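PDB 3L7T: putative uncharacterized protein, which binds zinc, belongs to the glyoxalase/bleomycin resistance/dioxygenase superfamily and may act as a lactoylglutathione lyase. Local coordinates for residues 18-23 with 124-130. Numbering follows the deposited sequence.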
loop_
_atom_site.group_PDB
_atom_site.type_symbol
_atom_site.label_atom_id
_atom_site.label_comp_id
_atom_site.label_asym_id
_atom_site.label_seq_id
_atom_site.Cartn_x
_atom_site.Cartn_y
_atom_site.Cartn_z
ATOM N N LYS A 18 -5.240 11.882 -15.367
ATOM C CA LYS A 18 -5.398 12.797 -14.263
ATOM C C LYS A 18 -4.452 12.367 -13.135
ATOM O O LYS A 18 -3.840 13.199 -12.474
ATOM C CB LYS A 18 -6.842 12.798 -13.759
ATOM C CG LYS A 18 -7.795 13.616 -14.624
ATOM C CD LYS A 18 -9.144 13.819 -13.951
ATOM C CE LYS A 18 -9.677 15.210 -14.229
ATOM N NZ LYS A 18 -9.495 15.527 -15.668
ATOM N N SER A 19 -4.290 11.057 -12.971
ATOM C CA SER A 19 -3.412 10.552 -11.908
ATOM C C SER A 19 -1.945 10.661 -12.294
ATOM O O SER A 19 -1.097 10.874 -11.444
ATOM C CB SER A 19 -3.785 9.120 -11.541
ATOM O OG SER A 19 -5.089 9.125 -11.002
ATOM N N TYR A 20 -1.658 10.598 -13.586
ATOM C CA TYR A 20 -0.295 10.800 -14.064
ATOM C C TYR A 20 0.083 12.248 -13.761
ATOM O O TYR A 20 1.153 12.531 -13.227
ATOM C CB TYR A 20 -0.231 10.563 -15.580
ATOM C CG TYR A 20 1.155 10.756 -16.148
ATOM C CD1 TYR A 20 1.905 9.667 -16.569
ATOM C CD2 TYR A 20 1.687 12.026 -16.305
ATOM C CE1 TYR A 20 3.190 9.837 -17.104
ATOM C CE2 TYR A 20 2.996 12.206 -16.806
ATOM C CZ TYR A 20 3.720 11.114 -17.191
ATOM O OH TYR A 20 4.984 11.311 -17.715
ATOM N N GLU A 21 -0.811 13.168 -14.097
ATOM C CA GLU A 21 -0.607 14.576 -13.724
ATOM C C GLU A 21 -0.334 14.762 -12.210
ATOM O O GLU A 21 0.626 15.433 -11.810
ATOM C CB GLU A 21 -1.833 15.400 -14.162
ATOM C CG GLU A 21 -1.915 16.820 -13.583
ATOM C CD GLU A 21 -0.783 17.742 -14.055
ATOM O OE1 GLU A 21 -0.300 17.573 -15.195
ATOM O OE2 GLU A 21 -0.363 18.621 -13.266
ATOM N N PHE A 22 -1.157 14.142 -11.372
ATOM C CA PHE A 22 -1.019 14.279 -9.926
ATOM C C PHE A 22 0.341 13.753 -9.442
ATOM O O PHE A 22 1.109 14.468 -8.804
ATOM C CB PHE A 22 -2.173 13.543 -9.227
ATOM C CG PHE A 22 -2.108 13.579 -7.716
ATOM C CD1 PHE A 22 -2.610 14.678 -7.015
ATOM C CD2 PHE A 22 -1.591 12.506 -6.986
ATOM C CE1 PHE A 22 -2.631 14.682 -5.621
ATOM C CE2 PHE A 22 -1.611 12.513 -5.599
ATOM C CZ PHE A 22 -2.081 13.620 -4.912
ATOM N N TYR A 23 0.616 12.478 -9.696
ATOM C CA TYR A 23 1.844 11.838 -9.197
ATOM C C TYR A 23 3.150 12.368 -9.808
ATOM O O TYR A 23 4.181 12.469 -9.130
ATOM C CB TYR A 23 1.728 10.305 -9.356
ATOM C CG TYR A 23 0.759 9.667 -8.335
ATOM C CD1 TYR A 23 1.142 9.487 -7.007
ATOM C CD2 TYR A 23 -0.545 9.299 -8.698
ATOM C CE1 TYR A 23 0.276 8.987 -6.056
ATOM C CE2 TYR A 23 -1.441 8.788 -7.738
ATOM C CZ TYR A 23 -1.012 8.630 -6.416
ATOM O OH TYR A 23 -1.863 8.120 -5.448
ATOM N N ASP A 124 -5.169 11.552 -3.086
ATOM C CA ASP A 124 -4.972 11.485 -4.513
ATOM C C ASP A 124 -6.338 11.678 -5.174
ATOM O O ASP A 124 -7.349 11.813 -4.462
ATOM C CB ASP A 124 -4.213 10.198 -4.928
ATOM C CG ASP A 124 -5.111 9.027 -5.319
ATOM O OD1 ASP A 124 -6.329 8.972 -4.967
ATOM O OD2 ASP A 124 -4.526 8.074 -5.935
ATOM N N PRO A 125 -6.354 11.838 -6.501
ATOM C CA PRO A 125 -7.604 12.128 -7.200
ATOM C C PRO A 125 -8.723 11.121 -6.950
ATOM O O PRO A 125 -9.897 11.451 -7.165
ATOM C CB PRO A 125 -7.190 12.121 -8.683
ATOM C CG PRO A 125 -5.746 12.528 -8.649
ATOM C CD PRO A 125 -5.194 11.870 -7.408
ATOM N N ASP A 126 -8.377 9.900 -6.541
ATOM C CA ASP A 126 -9.355 8.838 -6.243
ATOM C C ASP A 126 -9.565 8.642 -4.744
ATOM O O ASP A 126 -10.189 7.658 -4.317
ATOM C CB ASP A 126 -8.954 7.535 -6.915
ATOM C CG ASP A 126 -9.065 7.620 -8.439
ATOM O OD1 ASP A 126 -10.180 7.917 -8.906
ATOM O OD2 ASP A 126 -8.038 7.560 -9.160
ATOM N N GLY A 127 -9.164 9.652 -3.973
ATOM C CA GLY A 127 -9.375 9.679 -2.518
ATOM C C GLY A 127 -8.443 8.763 -1.722
ATOM O O GLY A 127 -8.738 8.395 -0.569
ATOM N N LEU A 128 -7.346 8.344 -2.345
ATOM C CA LEU A 128 -6.387 7.465 -1.637
ATOM C C LEU A 128 -5.679 8.353 -0.589
ATOM O O LEU A 128 -5.094 9.378 -0.953
ATOM C CB LEU A 128 -5.350 6.959 -2.636
ATOM C CG LEU A 128 -4.209 6.120 -2.036
ATOM C CD1 LEU A 128 -4.855 4.942 -1.322
ATOM C CD2 LEU A 128 -3.254 5.664 -3.156
ATOM N N PRO A 129 -5.766 7.999 0.706
ATOM C CA PRO A 129 -5.074 8.849 1.695
ATOM C C PRO A 129 -3.539 8.704 1.615
ATOM O O PRO A 129 -3.014 7.576 1.622
ATOM C CB PRO A 129 -5.564 8.319 3.049
ATOM C CG PRO A 129 -6.830 7.557 2.762
ATOM C CD PRO A 129 -6.584 6.963 1.341
ATOM N N LEU A 130 -2.859 9.836 1.499
ATOM C CA LEU A 130 -1.411 9.914 1.476
ATOM C C LEU A 130 -0.972 10.812 2.621
ATOM O O LEU A 130 -1.708 11.696 3.042
ATOM C CB LEU A 130 -0.899 10.487 0.143
ATOM C CG LEU A 130 -1.390 9.764 -1.106
ATOM C CD1 LEU A 130 -0.995 10.499 -2.411
ATOM C CD2 LEU A 130 -0.910 8.257 -1.108
HETATM O O HOH W 1 -5.645 8.609 -8.329
HETATM O O HOH W 2 -7.987 9.160 -11.262
#
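Buried Asp124 turns its two carboxylate oxygens to different tasks: Asp124 OD2 accepts a hydrogen bond from Tyr23 OH (2.7 Å) on helix 16-26, while OD1 holds its own hairpin loop in shape. Asp124 OD1 accepts from Asp126 N (2.7 Å), making an Asx turn, and from Leu128 N (2.9 Å); Gly127 N to Asp124 O (2.9 Å) closes the type I turn from Asp124 to Gly127, where Gly127 takes a positive phi that favours glycine. The phenol of Tyr23 thus grips a carboxylate already fixed to the loop backbone.

Beside this polar link, Phe22 offers a ring face to the start of the turn. Pro125 CD stands 3.7 Å from the centroid of the Phe22 ring and Asp124 CA 4.0 Å from it, both CH-pi contacts. At the ring edge Phe22 CE2 meets Leu130 CD1 at 3.8 Å; the same methyl, Leu130 CD1, lies 4.1 Å from Tyr23 CE1, so Leu130 packs against both aromatics. Phe122 of strand 118-123 also touches Phe22 and Leu130.

Nearer the start of the helix segment the contact is wet. Ser19 OG and Asp126 OD2, 3.8 Å apart and not directly bonded, share two waters, one of which also donates weakly to Asp124 OD2; Ser14 binds the other oxygen of Asp126. Leu128 and Asp126 pack on the second subunit, placing the loop near the dimer interface.

The contact joins the first beta-alpha-beta-beta-beta module to the last hairpin of the second, whose final strand carries Glu131, a zinc-binding residue without zinc in this chain, within the paired-module architecture of the vicinal oxygen chelate (VOC) fold.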